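Local coordinates for phosphoribosylaminoimidazole-succinocarboxamide synthase (Thermotoga maritima, PDB 1KUT), which catalyses the ATP-dependent joining of L-aspartate to the imidazole carboxylate intermediate (CAIR) to give SAICAR, a step of de novo purine biosynthesis, at residues Asp15-Glu20 / Leu72-Leu77; Glu45-Leu50 / Gly184-Pro189; Leu88-Ser93 / Glu102-Pro107; Phe164-Ile169 / Asp190-Arg195. All coordinates share one frame; numbering follows the deposited sequence.

Contact 1: residues Asp15-Glu20 / Leu72-Leu77; sequences DYALLE and LKVIPL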
loop_
_atom_site.group_PDB
_atom_site.type_symbol
_atom_site.label_atom_id
_atom_site.label_comp_id
_atom_site.label_asym_id
_atom_site.label_seq_id
_atom_site.Cartn_x
_atom_site.Cartn_y
_atom_site.Cartn_z
ATOM N N ASP B 15 -28.599 -21.694 10.105
ATOM C CA ASP B 15 -28.746 -20.339 9.607
ATOM C C ASP B 15 -27.611 -19.502 10.170
ATOM O O ASP B 15 -26.841 -18.901 9.418
ATOM C CB ASP B 15 -30.115 -19.779 10.017
ATOM C CG ASP B 15 -31.273 -20.518 9.334
ATOM O OD1 ASP B 15 -31.225 -20.686 8.092
ATOM O OD2 ASP B 15 -32.231 -20.931 10.028
ATOM N N TYR B 16 -27.490 -19.492 11.493
ATOM C CA TYR B 16 -26.427 -18.743 12.150
ATOM C C TYR B 16 -25.135 -19.542 12.189
ATOM O O TYR B 16 -25.085 -20.714 11.794
ATOM C CB TYR B 16 -26.836 -18.377 13.573
ATOM C CG TYR B 16 -28.030 -17.461 13.628
ATOM C CD1 TYR B 16 -27.902 -16.100 13.359
ATOM C CD2 TYR B 16 -29.300 -17.961 13.935
ATOM C CE1 TYR B 16 -29.013 -15.254 13.395
ATOM C CE2 TYR B 16 -30.420 -17.124 13.974
ATOM C CZ TYR B 16 -30.270 -15.775 13.700
ATOM O OH TYR B 16 -31.380 -14.956 13.713
ATOM N N ALA B 17 -24.083 -18.894 12.665
ATOM C CA ALA B 17 -22.787 -19.541 12.759
ATOM C C ALA B 17 -22.304 -19.394 14.182
ATOM O O ALA B 17 -22.822 -18.581 14.930
ATOM C CB ALA B 17 -21.799 -18.885 11.790
ATOM N N LEU B 18 -21.319 -20.191 14.563
ATOM C CA LEU B 18 -20.769 -20.098 15.909
ATOM C C LEU B 18 -19.290 -19.753 15.784
ATOM O O LEU B 18 -18.592 -20.257 14.907
ATOM C CB LEU B 18 -20.940 -21.421 16.677
ATOM C CG LEU B 18 -22.332 -21.823 17.180
ATOM C CD1 LEU B 18 -22.218 -23.142 17.933
ATOM C CD2 LEU B 18 -22.908 -20.740 18.094
ATOM N N LEU B 19 -18.820 -18.879 16.658
ATOM C CA LEU B 19 -17.430 -18.476 16.632
ATOM C C LEU B 19 -16.845 -18.748 18.011
ATOM O O LEU B 19 -17.173 -18.062 18.996
ATOM C CB LEU B 19 -17.328 -16.990 16.277
ATOM C CG LEU B 19 -15.941 -16.346 16.183
ATOM C CD1 LEU B 19 -15.087 -17.077 15.157
ATOM C CD2 LEU B 19 -16.107 -14.878 15.785
ATOM N N GLU B 20 -16.002 -19.767 18.087
ATOM C CA GLU B 20 -15.380 -20.118 19.352
ATOM C C GLU B 20 -13.985 -19.546 19.459
ATOM O O GLU B 20 -13.142 -19.761 18.592
ATOM C CB GLU B 20 -15.298 -21.627 19.520
ATOM C CG GLU B 20 -14.597 -22.025 20.793
ATOM C CD GLU B 20 -14.523 -23.517 20.957
ATOM O OE1 GLU B 20 -13.925 -23.974 21.958
ATOM O OE2 GLU B 20 -15.067 -24.234 20.083
ATOM N N LEU B 72 -19.462 -17.058 20.362
ATOM C CA LEU B 72 -20.306 -15.961 19.900
ATOM C C LEU B 72 -21.252 -16.476 18.824
ATOM O O LEU B 72 -20.822 -17.133 17.868
ATOM C CB LEU B 72 -19.452 -14.842 19.304
ATOM C CG LEU B 72 -19.363 -13.509 20.038
ATOM C CD1 LEU B 72 -19.057 -13.723 21.493
ATOM C CD2 LEU B 72 -18.298 -12.662 19.383
ATOM N N LYS B 73 -22.542 -16.208 18.979
ATOM C CA LYS B 73 -23.467 -16.635 17.952
ATOM C C LYS B 73 -23.443 -15.489 16.943
ATOM O O LYS B 73 -23.794 -14.345 17.263
ATOM C CB LYS B 73 -24.865 -16.833 18.528
ATOM C CG LYS B 73 -25.877 -17.391 17.536
ATOM C CD LYS B 73 -27.230 -17.452 18.224
ATOM C CE LYS B 73 -28.397 -17.335 17.254
ATOM N NZ LYS B 73 -29.666 -17.030 18.020
ATOM N N VAL B 74 -23.011 -15.795 15.730
ATOM C CA VAL B 74 -22.905 -14.778 14.699
ATOM C C VAL B 74 -23.710 -15.111 13.459
ATOM O O VAL B 74 -24.099 -16.257 13.249
ATOM C CB VAL B 74 -21.441 -14.576 14.271
ATOM C CG1 VAL B 74 -20.626 -14.067 15.446
ATOM C CG2 VAL B 74 -20.862 -15.888 13.760
ATOM N N ILE B 75 -23.953 -14.091 12.645
ATOM C CA ILE B 75 -24.673 -14.266 11.395
ATOM C C ILE B 75 -23.615 -14.534 10.328
ATOM O O ILE B 75 -22.575 -13.877 10.292
ATOM C CB ILE B 75 -25.431 -12.985 10.972
ATOM C CG1 ILE B 75 -24.434 -11.844 10.791
ATOM C CG2 ILE B 75 -26.468 -12.612 12.007
ATOM C CD1 ILE B 75 -25.047 -10.571 10.237
ATOM N N PRO B 76 -23.860 -15.513 9.448
ATOM C CA PRO B 76 -22.859 -15.783 8.413
ATOM C C PRO B 76 -22.559 -14.558 7.555
ATOM O O PRO B 76 -23.426 -13.709 7.321
ATOM C CB PRO B 76 -23.485 -16.920 7.605
ATOM C CG PRO B 76 -24.965 -16.807 7.912
ATOM C CD PRO B 76 -24.978 -16.463 9.367
ATOM N N LEU B 77 -21.314 -14.461 7.109
ATOM C CA LEU B 77 -20.895 -13.355 6.261
ATOM C C LEU B 77 -19.959 -13.914 5.222
ATOM O O LEU B 77 -19.269 -14.894 5.477
ATOM C CB LEU B 77 -20.140 -12.304 7.070
ATOM C CG LEU B 77 -20.837 -11.491 8.165
ATOM C CD1 LEU B 77 -19.782 -10.651 8.887
ATOM C CD2 LEU B 77 -21.903 -10.589 7.565
#

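Contact 2: residues Glu45-Leu50 / Gly184-Pro189; sequences ETTAIL and GDEISP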
loop_
_atom_site.group_PDB
_atom_site.type_symbol
_atom_site.label_atom_id
_atom_site.label_comp_id
_atom_site.label_asym_id
_atom_site.label_seq_id
_atom_site.Cartn_x
_atom_site.Cartn_y
_atom_site.Cartn_z
ATOM N N GLU B 45 -15.846 -12.347 25.331
ATOM C CA GLU B 45 -16.690 -11.395 26.043
ATOM C C GLU B 45 -16.402 -9.916 25.762
ATOM O O GLU B 45 -17.334 -9.123 25.646
ATOM C CB GLU B 45 -16.643 -11.657 27.545
ATOM C CG GLU B 45 -17.530 -10.734 28.341
ATOM C CD GLU B 45 -17.470 -11.024 29.829
ATOM O OE1 GLU B 45 -18.126 -10.281 30.603
ATOM O OE2 GLU B 45 -16.765 -11.999 30.218
ATOM N N THR B 46 -15.140 -9.510 25.651
ATOM C CA THR B 46 -14.911 -8.097 25.373
ATOM C C THR B 46 -15.364 -7.803 23.935
ATOM O O THR B 46 -15.830 -6.716 23.641
ATOM C CB THR B 46 -13.431 -7.654 25.646
ATOM O OG1 THR B 46 -12.689 -7.573 24.431
ATOM C CG2 THR B 46 -12.755 -8.618 26.594
ATOM N N THR B 47 -15.276 -8.785 23.049
ATOM C CA THR B 47 -15.750 -8.585 21.678
ATOM C C THR B 47 -17.259 -8.328 21.707
ATOM O O THR B 47 -17.742 -7.369 21.106
ATOM C CB THR B 47 -15.492 -9.836 20.795
ATOM O OG1 THR B 47 -14.083 -10.033 20.655
ATOM C CG2 THR B 47 -16.112 -9.668 19.402
ATOM N N ALA B 48 -17.992 -9.183 22.425
ATOM C CA ALA B 48 -19.447 -9.082 22.548
ATOM C C ALA B 48 -19.929 -7.789 23.179
ATOM O O ALA B 48 -20.981 -7.265 22.823
ATOM C CB ALA B 48 -19.974 -10.253 23.330
ATOM N N ILE B 49 -19.172 -7.285 24.140
ATOM C CA ILE B 49 -19.496 -6.026 24.796
ATOM C C ILE B 49 -19.283 -4.887 23.799
ATOM O O ILE B 49 -20.181 -4.101 23.522
ATOM C CB ILE B 49 -18.579 -5.818 26.029
ATOM C CG1 ILE B 49 -19.013 -6.779 27.139
ATOM C CG2 ILE B 49 -18.576 -4.353 26.459
ATOM C CD1 ILE B 49 -18.320 -6.544 28.458
ATOM N N LEU B 50 -18.081 -4.799 23.255
ATOM C CA LEU B 50 -17.785 -3.759 22.283
ATOM C C LEU B 50 -18.764 -3.764 21.082
ATOM O O LEU B 50 -19.345 -2.732 20.753
ATOM C CB LEU B 50 -16.334 -3.902 21.811
ATOM C CG LEU B 50 -15.203 -3.190 22.583
ATOM C CD1 LEU B 50 -15.700 -2.580 23.896
ATOM C CD2 LEU B 50 -14.051 -4.163 22.813
ATOM N N GLY B 184 -16.951 -8.195 10.875
ATOM C CA GLY B 184 -16.851 -9.569 11.325
ATOM C C GLY B 184 -15.736 -9.654 12.346
ATOM O O GLY B 184 -15.504 -8.719 13.118
ATOM N N ASP B 185 -15.043 -10.778 12.337
ATOM C CA ASP B 185 -13.927 -11.045 13.226
ATOM C C ASP B 185 -14.181 -10.721 14.688
ATOM O O ASP B 185 -15.201 -11.128 15.238
ATOM C CB ASP B 185 -12.680 -10.317 12.740
ATOM C CG ASP B 185 -11.399 -11.027 13.166
ATOM O OD1 ASP B 185 -11.281 -12.235 12.879
ATOM O OD2 ASP B 185 -10.518 -10.393 13.782
ATOM N N GLU B 186 -13.270 -9.993 15.324
ATOM C CA GLU B 186 -13.415 -9.679 16.741
ATOM C C GLU B 186 -12.950 -8.265 17.105
ATOM O O GLU B 186 -12.627 -7.451 16.230
ATOM C CB GLU B 186 -12.628 -10.701 17.568
ATOM C CG GLU B 186 -11.093 -10.590 17.445
ATOM C CD GLU B 186 -10.333 -11.635 18.283
ATOM O OE1 GLU B 186 -10.173 -12.791 17.823
ATOM O OE2 GLU B 186 -9.907 -11.305 19.411
ATOM N N ILE B 187 -12.928 -7.984 18.406
ATOM C CA ILE B 187 -12.480 -6.701 18.914
ATOM C C ILE B 187 -11.921 -6.923 20.310
ATOM O O ILE B 187 -12.650 -6.870 21.302
ATOM C CB ILE B 187 -13.618 -5.670 19.008
ATOM C CG1 ILE B 187 -14.290 -5.471 17.653
ATOM C CG2 ILE B 187 -13.045 -4.341 19.423
ATOM C CD1 ILE B 187 -15.395 -4.418 17.686
ATOM N N SER B 188 -10.617 -7.163 20.396
ATOM C CA SER B 188 -9.998 -7.404 21.690
ATOM C C SER B 188 -8.554 -6.964 21.640
ATOM O O SER B 188 -8.099 -6.455 20.620
ATOM C CB SER B 188 -10.060 -8.894 22.013
ATOM O OG SER B 188 -9.261 -9.622 21.085
ATOM N N PRO B 189 -7.814 -7.145 22.753
ATOM C CA PRO B 189 -6.402 -6.752 22.777
ATOM C C PRO B 189 -5.641 -7.360 21.619
ATOM O O PRO B 189 -4.579 -6.872 21.241
ATOM C CB PRO B 189 -5.934 -7.250 24.142
ATOM C CG PRO B 189 -7.147 -6.941 25.000
ATOM C CD PRO B 189 -8.286 -7.467 24.113
#

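Contact 3: residues Leu88-Ser93 / Glu102-Pro107; sequences LKKAGS and EGEDLP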
loop_
_atom_site.group_PDB
_atom_site.type_symbol
_atom_site.label_atom_id
_atom_site.label_comp_id
_atom_site.label_asym_id
_atom_site.label_seq_id
_atom_site.Cartn_x
_atom_site.Cartn_y
_atom_site.Cartn_z
ATOM N N LEU B 88 -4.670 6.003 14.774
ATOM C CA LEU B 88 -4.959 7.274 15.400
ATOM C C LEU B 88 -3.631 7.836 15.887
ATOM O O LEU B 88 -3.456 9.049 15.995
ATOM C CB LEU B 88 -5.900 7.067 16.592
ATOM C CG LEU B 88 -7.389 7.389 16.423
ATOM C CD1 LEU B 88 -7.877 6.941 15.083
ATOM C CD2 LEU B 88 -8.176 6.722 17.536
ATOM N N LYS B 89 -2.699 6.939 16.184
ATOM C CA LYS B 89 -1.383 7.328 16.658
ATOM C C LYS B 89 -0.338 6.482 15.964
ATOM O O LYS B 89 -0.600 5.336 15.598
ATOM C CB LYS B 89 -1.265 7.140 18.169
ATOM C CG LYS B 89 -2.221 8.002 18.994
ATOM C CD LYS B 89 -1.848 7.979 20.467
ATOM C CE LYS B 89 -2.878 8.717 21.326
ATOM N NZ LYS B 89 -3.173 10.096 20.842
ATOM N N LYS B 90 0.847 7.054 15.784
ATOM C CA LYS B 90 1.939 6.363 15.111
ATOM C C LYS B 90 2.460 5.216 15.956
ATOM O O LYS B 90 2.932 5.429 17.069
ATOM C CB LYS B 90 3.095 7.328 14.830
ATOM C CG LYS B 90 2.758 8.527 13.966
ATOM C CD LYS B 90 4.002 9.403 13.804
ATOM C CE LYS B 90 3.718 10.695 13.038
ATOM N NZ LYS B 90 4.873 11.657 13.126
ATOM N N ALA B 91 2.404 4.003 15.418
ATOM C CA ALA B 91 2.885 2.841 16.143
ATOM C C ALA B 91 3.086 1.631 15.243
ATOM O O ALA B 91 2.551 1.568 14.132
ATOM C CB ALA B 91 1.920 2.502 17.240
ATOM N N GLY B 92 3.873 0.673 15.727
ATOM C CA GLY B 92 4.123 -0.552 14.980
ATOM C C GLY B 92 4.791 -0.469 13.615
ATOM O O GLY B 92 5.834 0.170 13.447
ATOM N N SER B 93 4.188 -1.144 12.639
ATOM C CA SER B 93 4.709 -1.176 11.286
ATOM C C SER B 93 4.655 0.216 10.676
ATOM O O SER B 93 5.274 0.473 9.633
ATOM C CB SER B 93 3.877 -2.121 10.432
ATOM O OG SER B 93 2.592 -1.565 10.197
ATOM N N GLU B 102 6.816 6.980 17.902
ATOM C CA GLU B 102 5.814 6.002 18.321
ATOM C C GLU B 102 5.007 6.582 19.478
ATOM O O GLU B 102 5.548 6.873 20.547
ATOM C CB GLU B 102 6.460 4.695 18.773
ATOM C CG GLU B 102 5.444 3.626 19.150
ATOM C CD GLU B 102 6.091 2.314 19.542
ATOM O OE1 GLU B 102 6.696 2.254 20.637
ATOM O OE2 GLU B 102 5.999 1.343 18.751
ATOM N N GLY B 103 3.709 6.745 19.251
ATOM C CA GLY B 103 2.840 7.304 20.263
ATOM C C GLY B 103 2.376 8.673 19.816
ATOM O O GLY B 103 1.422 9.225 20.379
ATOM N N GLU B 104 3.048 9.230 18.809
ATOM C CA GLU B 104 2.663 10.543 18.312
ATOM C C GLU B 104 1.311 10.425 17.650
ATOM O O GLU B 104 1.003 9.424 16.994
ATOM C CB GLU B 104 3.663 11.116 17.291
ATOM C CG GLU B 104 3.303 12.576 16.901
ATOM C CD GLU B 104 4.200 13.195 15.824
ATOM O OE1 GLU B 104 5.429 13.279 16.043
ATOM O OE2 GLU B 104 3.670 13.606 14.761
ATOM N N ASP B 105 0.506 11.462 17.827
ATOM C CA ASP B 105 -0.822 11.497 17.256
ATOM C C ASP B 105 -0.688 11.729 15.761
ATOM O O ASP B 105 0.349 12.200 15.281
ATOM C CB ASP B 105 -1.618 12.649 17.873
ATOM C CG ASP B 105 -1.506 12.685 19.383
ATOM O OD1 ASP B 105 -1.655 13.779 19.962
ATOM O OD2 ASP B 105 -1.273 11.620 19.992
ATOM N N LEU B 106 -1.734 11.372 15.031
ATOM C CA LEU B 106 -1.770 11.594 13.605
ATOM C C LEU B 106 -2.665 12.812 13.551
ATOM O O LEU B 106 -3.375 13.083 14.515
ATOM C CB LEU B 106 -2.415 10.402 12.889
ATOM C CG LEU B 106 -1.552 9.135 12.897
ATOM C CD1 LEU B 106 -2.284 7.999 12.205
ATOM C CD2 LEU B 106 -0.212 9.427 12.201
ATOM N N PRO B 107 -2.631 13.578 12.447
ATOM C CA PRO B 107 -3.482 14.768 12.351
ATOM C C PRO B 107 -4.917 14.309 12.191
ATOM O O PRO B 107 -5.849 14.963 12.647
ATOM C CB PRO B 107 -2.963 15.450 11.096
ATOM C CG PRO B 107 -2.669 14.259 10.206
ATOM C CD PRO B 107 -1.928 13.333 11.172
#

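Contact 4: residues Phe164-Ile169 / Asp190-Arg195; sequences FELWDI and DTFRLR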
loop_
_atom_site.group_PDB
_atom_site.type_symbol
_atom_site.label_atom_id
_atom_site.label_comp_id
_atom_site.label_asym_id
_atom_site.label_seq_id
_atom_site.Cartn_x
_atom_site.Cartn_y
_atom_site.Cartn_z
ATOM N N PHE B 164 -8.436 5.971 28.687
ATOM C CA PHE B 164 -7.571 5.054 27.971
ATOM C C PHE B 164 -7.637 5.546 26.547
ATOM O O PHE B 164 -8.701 5.971 26.092
ATOM C CB PHE B 164 -8.084 3.623 28.041
ATOM C CG PHE B 164 -7.621 2.883 29.251
ATOM C CD1 PHE B 164 -8.425 2.797 30.383
ATOM C CD2 PHE B 164 -6.365 2.279 29.264
ATOM C CE1 PHE B 164 -7.982 2.112 31.514
ATOM C CE2 PHE B 164 -5.916 1.599 30.384
ATOM C CZ PHE B 164 -6.724 1.512 31.514
ATOM N N GLU B 165 -6.508 5.516 25.847
ATOM C CA GLU B 165 -6.497 5.972 24.472
ATOM C C GLU B 165 -6.213 4.879 23.467
ATOM O O GLU B 165 -5.297 4.060 23.620
ATOM C CB GLU B 165 -5.525 7.133 24.289
ATOM C CG GLU B 165 -4.227 7.009 25.045
ATOM C CD GLU B 165 -3.307 8.187 24.770
ATOM O OE1 GLU B 165 -3.788 9.346 24.842
ATOM O OE2 GLU B 165 -2.110 7.951 24.485
ATOM N N LEU B 166 -7.045 4.881 22.433
ATOM C CA LEU B 166 -6.967 3.917 21.358
ATOM C C LEU B 166 -5.910 4.357 20.371
ATOM O O LEU B 166 -6.047 5.392 19.734
ATOM C CB LEU B 166 -8.327 3.824 20.670
ATOM C CG LEU B 166 -8.433 2.805 19.547
ATOM C CD1 LEU B 166 -8.011 1.432 20.061
ATOM C CD2 LEU B 166 -9.865 2.791 19.031
ATOM N N TRP B 167 -4.846 3.571 20.247
ATOM C CA TRP B 167 -3.766 3.901 19.329
ATOM C C TRP B 167 -4.099 3.532 17.893
ATOM O O TRP B 167 -3.961 4.344 16.975
ATOM C CB TRP B 167 -2.506 3.186 19.770
ATOM C CG TRP B 167 -1.860 3.859 20.892
ATOM C CD1 TRP B 167 -2.479 4.488 21.940
ATOM C CD2 TRP B 167 -0.453 3.988 21.115
ATOM N NE1 TRP B 167 -1.537 5.002 22.803
ATOM C CE2 TRP B 167 -0.285 4.710 22.320
ATOM C CE3 TRP B 167 0.687 3.565 20.415
ATOM C CZ2 TRP B 167 0.976 5.012 22.836
ATOM C CZ3 TRP B 167 1.931 3.865 20.928
ATOM C CH2 TRP B 167 2.068 4.581 22.128
ATOM N N ASP B 168 -4.509 2.285 17.710
ATOM C CA ASP B 168 -4.897 1.763 16.409
ATOM C C ASP B 168 -5.658 0.465 16.611
ATOM O O ASP B 168 -5.646 -0.120 17.699
ATOM C CB ASP B 168 -3.688 1.535 15.510
ATOM C CG ASP B 168 -2.657 0.646 16.139
ATOM O OD1 ASP B 168 -3.048 -0.302 16.852
ATOM O OD2 ASP B 168 -1.448 0.885 15.903
ATOM N N ILE B 169 -6.314 0.008 15.553
ATOM C CA ILE B 169 -7.130 -1.180 15.645
ATOM C C ILE B 169 -7.287 -1.747 14.248
ATOM O O ILE B 169 -7.257 -1.007 13.278
ATOM C CB ILE B 169 -8.514 -0.782 16.255
ATOM C CG1 ILE B 169 -9.458 -1.980 16.312
ATOM C CG2 ILE B 169 -9.145 0.337 15.432
ATOM C CD1 ILE B 169 -10.641 -1.731 17.176
ATOM N N ASP B 190 -6.182 -8.428 21.039
ATOM C CA ASP B 190 -5.525 -9.051 19.894
ATOM C C ASP B 190 -5.635 -8.184 18.624
ATOM O O ASP B 190 -4.830 -8.324 17.710
ATOM C CB ASP B 190 -6.148 -10.415 19.584
ATOM C CG ASP B 190 -5.638 -11.522 20.480
ATOM O OD1 ASP B 190 -5.944 -12.694 20.186
ATOM O OD2 ASP B 190 -4.943 -11.241 21.471
ATOM N N THR B 191 -6.621 -7.286 18.564
ATOM C CA THR B 191 -6.828 -6.476 17.361
ATOM C C THR B 191 -6.673 -4.982 17.514
ATOM O O THR B 191 -6.868 -4.231 16.550
ATOM C CB THR B 191 -8.240 -6.730 16.745
ATOM O OG1 THR B 191 -9.248 -6.478 17.732
ATOM C CG2 THR B 191 -8.376 -8.165 16.273
ATOM N N PHE B 192 -6.343 -4.537 18.717
ATOM C CA PHE B 192 -6.156 -3.121 18.951
ATOM C C PHE B 192 -5.112 -2.871 20.027
ATOM O O PHE B 192 -4.816 -3.761 20.837
ATOM C CB PHE B 192 -7.495 -2.448 19.306
ATOM C CG PHE B 192 -8.127 -2.917 20.602
ATOM C CD1 PHE B 192 -7.516 -2.674 21.838
ATOM C CD2 PHE B 192 -9.395 -3.497 20.595
ATOM C CE1 PHE B 192 -8.158 -2.991 23.040
ATOM C CE2 PHE B 192 -10.053 -3.819 21.797
ATOM C CZ PHE B 192 -9.427 -3.559 23.023
ATOM N N ARG B 193 -4.548 -1.664 19.992
ATOM C CA ARG B 193 -3.529 -1.194 20.930
ATOM C C ARG B 193 -4.201 -0.090 21.736
ATOM O O ARG B 193 -4.563 0.954 21.185
ATOM C CB ARG B 193 -2.343 -0.587 20.177
ATOM C CG ARG B 193 -1.556 -1.534 19.282
ATOM C CD ARG B 193 -0.520 -0.715 18.501
ATOM N NE ARG B 193 0.628 -1.470 18.001
ATOM C CZ ARG B 193 0.550 -2.528 17.200
ATOM N NH1 ARG B 193 -0.632 -2.984 16.801
ATOM N NH2 ARG B 193 1.661 -3.115 16.775
ATOM N N LEU B 194 -4.369 -0.316 23.033
ATOM C CA LEU B 194 -5.030 0.661 23.885
ATOM C C LEU B 194 -4.076 1.054 25.000
ATOM O O LEU B 194 -3.470 0.189 25.635
ATOM C CB LEU B 194 -6.298 0.049 24.468
ATOM C CG LEU B 194 -7.194 0.971 25.284
ATOM C CD1 LEU B 194 -8.117 1.738 24.349
ATOM C CD2 LEU B 194 -7.994 0.136 26.287
ATOM N N ARG B 195 -3.948 2.350 25.248
ATOM C CA ARG B 195 -3.028 2.801 26.275
ATOM C C ARG B 195 -3.589 3.812 27.258
ATOM O O ARG B 195 -4.513 4.561 26.948
ATOM C CB ARG B 195 -1.786 3.386 25.615
ATOM C CG ARG B 195 -0.660 3.693 26.577
ATOM C CD ARG B 195 0.634 3.817 25.813
ATOM N NE ARG B 195 0.723 2.772 24.795
ATOM C CZ ARG B 195 0.605 1.467 25.038
ATOM N NH1 ARG B 195 0.398 1.037 26.279
ATOM N NH2 ARG B 195 0.673 0.595 24.034
#

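Contact 1: residues Asp15-Glu20 / Leu72-Leu77
The ring of Y16 and the aliphatic chain of K73 cross obliquely at one end of an antiparallel strand pair, on the face carrying K73 and L18. K73 runs extended from a CG anti to its backbone N (chi1 -175°), which carries CE over one face of the ring, 3.5 Å from Y16 CD2. To this CH-pi contact K73 NZ adds a cation-pi interaction, 4.4 Å from the Y16 ring centroid. The ring edge is met in its plane by the V74 carbonyl oxygen and by I75 CG2, the latter 3.9 Å from Y16 CE1. On the other face A17 CB packs on V74 CG2 at 3.7 Å, and L19 and L72 face the same way with CB atoms close. Two hydrogen-bonded pairs, A17 with V74 and L19 with L72, flank the non-hydrogen-bonded pair L18 with K73; the straightest bond, A17 N to V74 O, is 2.7 Å long. Just past the last bridge, P76 CD lies against the carbonyl oxygen of D15. The two are the third and fourth strands across the N-terminal five-stranded sheet: strand 8-13 flanks 16-21, 63-67 flanks 71-74, and helix 39-55 packs against L72 through T47, A48 and M51.

Contact 2: residues Glu45-Leu50 / Gly184-Pro189
L50 lays its CD2 methyl against the branched methyl of I187, obliquely, with L50 CD2 3.5 Å from I187 CG2. The same methyl also reaches the I187 carbonyl oxygen. I187 CG2 is anti to its backbone N, so this branch meets the helix. About one helical turn before L50, the hydroxyls of T47 and T46 meet the backbone of I187. T47 OG1, anti to its own carbonyl carbon (chi1 -65°), accepts the amide of I187 in a nearly straight bond, I187 N to T47 OG1 3.3 Å at 172°, and is also hydrogen-bonded to the carbonyl of C43 one turn back. T46 OG1 makes a weak bond to I187 O, 3.2 Å. Replacing T47 by a valine would remove the hydroxyl and would probably leave the buried I187 amide without this acceptor. S188 OG donates to the anti lone pair of E186 OE2 at a very short 2.5 Å, bracing the loop on itself, while E186 OE1 forms a salt bridge with K8. The loop follows strand 181-183 and lies along helix 39-55; helix 214-229 touches T46, L50 and P189, and helix 138-160 also packs on L50.

Contact 3: residues Leu88-Ser93 / Glu102-Pro107
Two short arms run antiparallel here, ends of a connection that leaves strand 78-87, passes through helix 93-98 and returns into strand 105-115 of the six-stranded antiparallel sheet. At the corner, the L88 carbonyl oxygen accepts the amide of L106 (L106 N to L88 O 3.0 Å), the donor lying above the carbonyl plane, while L106 CB and CG pack over that same oxygen. K89 pairs with D105 without backbone bonds, and their side chains lie side by side on one face. A bend at chi4 (-52°) turns the K89 amine onto the carboxylate: K89 NZ meets D105 OD2 at 2.6 Å, from above the carboxylate plane, in a salt bridge. K90 N then donates to E104 O, nearly along the C=O axis, at 2.7 Å. Its side chain is extended, with CG 3.6 Å from L106 CD2, and runs alongside E104 to a salt bridge, K90 NZ to E104 OE2 2.8 Å, weak as a hydrogen bond. Thus successive lysines are matched to successive acids at the protein surface, so that the opposite charges probably offset each other. The K90 carbonyl oxygen accepts G103 N at 2.7 Å and also has a CA-H...O contact, E102 CA 3.2 Å from K90 O. At G103 (phi 111°) a side chain would collide with the carbonyl oxygen of E102. A91 rests its CB near E102 CG and also touches W167. G92, with positive phi, leads on to helix 93-98, G92 N lying 3.8 Å from E102 OE2, beyond hydrogen-bonding distance.

Contact 4: residues Phe164-Ile169 / Asp190-Arg195
One face of the W167 indole is covered by NE of R195, whose guanidinium stands nearly upright on it, the two planes 83° apart. Both residues belong to antiparallel strands 164-175 and 192-196, the first with a beta bulge at W167-D168. R195 NE sits toward the rim of the ring, 3.0 Å from W167 CZ2, which lies in the guanidinium plane at its edge; R195 CZ is 4.4 Å from the centroid of the six-membered ring, a cation-pi contact. A bend at chi3 (-42°) folds the arginine over. W167 NE1 makes a weak bond to E165 OE2. Both bulge residues face R193: W167 N donates to R193 O and R193 N to D168 O. Trading W167 for an alanine would remove the indole and would probably leave R195 without its aromatic platform. Beside the bulge, D168 OD1 lies along the aliphatic part of R193, 3.0 Å from R193 CD, with a long salt bridge from D168 OD1 to R193 NH1 at 3.6 Å. The opposite face of the sheet is apolar: I169 CG1 lies 3.6 Å from F192 CB, pointing the same way, L166 CD1 crosses F192, and L194 CD2 touches F164 CB. Helices 138-160 and 214-229 cover this side. At the other end, ahead of the bulge, E165 N donates to R195 O, very short at 2.5 Å and nearly straight at 174°.

From the N terminus, contact 1 joins strand 16-21 to strand 71-74, closing a loop that includes helix 39-55. That helix enters contact 2, whose other half comes only at 184-189, so contacts 1 and 2 cross; they also touch, L19 CD2 lying against D185 O. Contact 3 closes a short local loop around helix 93-98, well within the span of contact 2. Contact 4 comes last, pairing 164-169 with 190-195 and crossing contact 2, since 184-189 falls between its segments; I187 and L50 touch F192. Contacts 3 and 4 meet in the six-stranded sheet, where the W167 carbonyl probably accepts the L88 and K89 amides. Contact 2 thus bridges the N-terminal sheet to this second one.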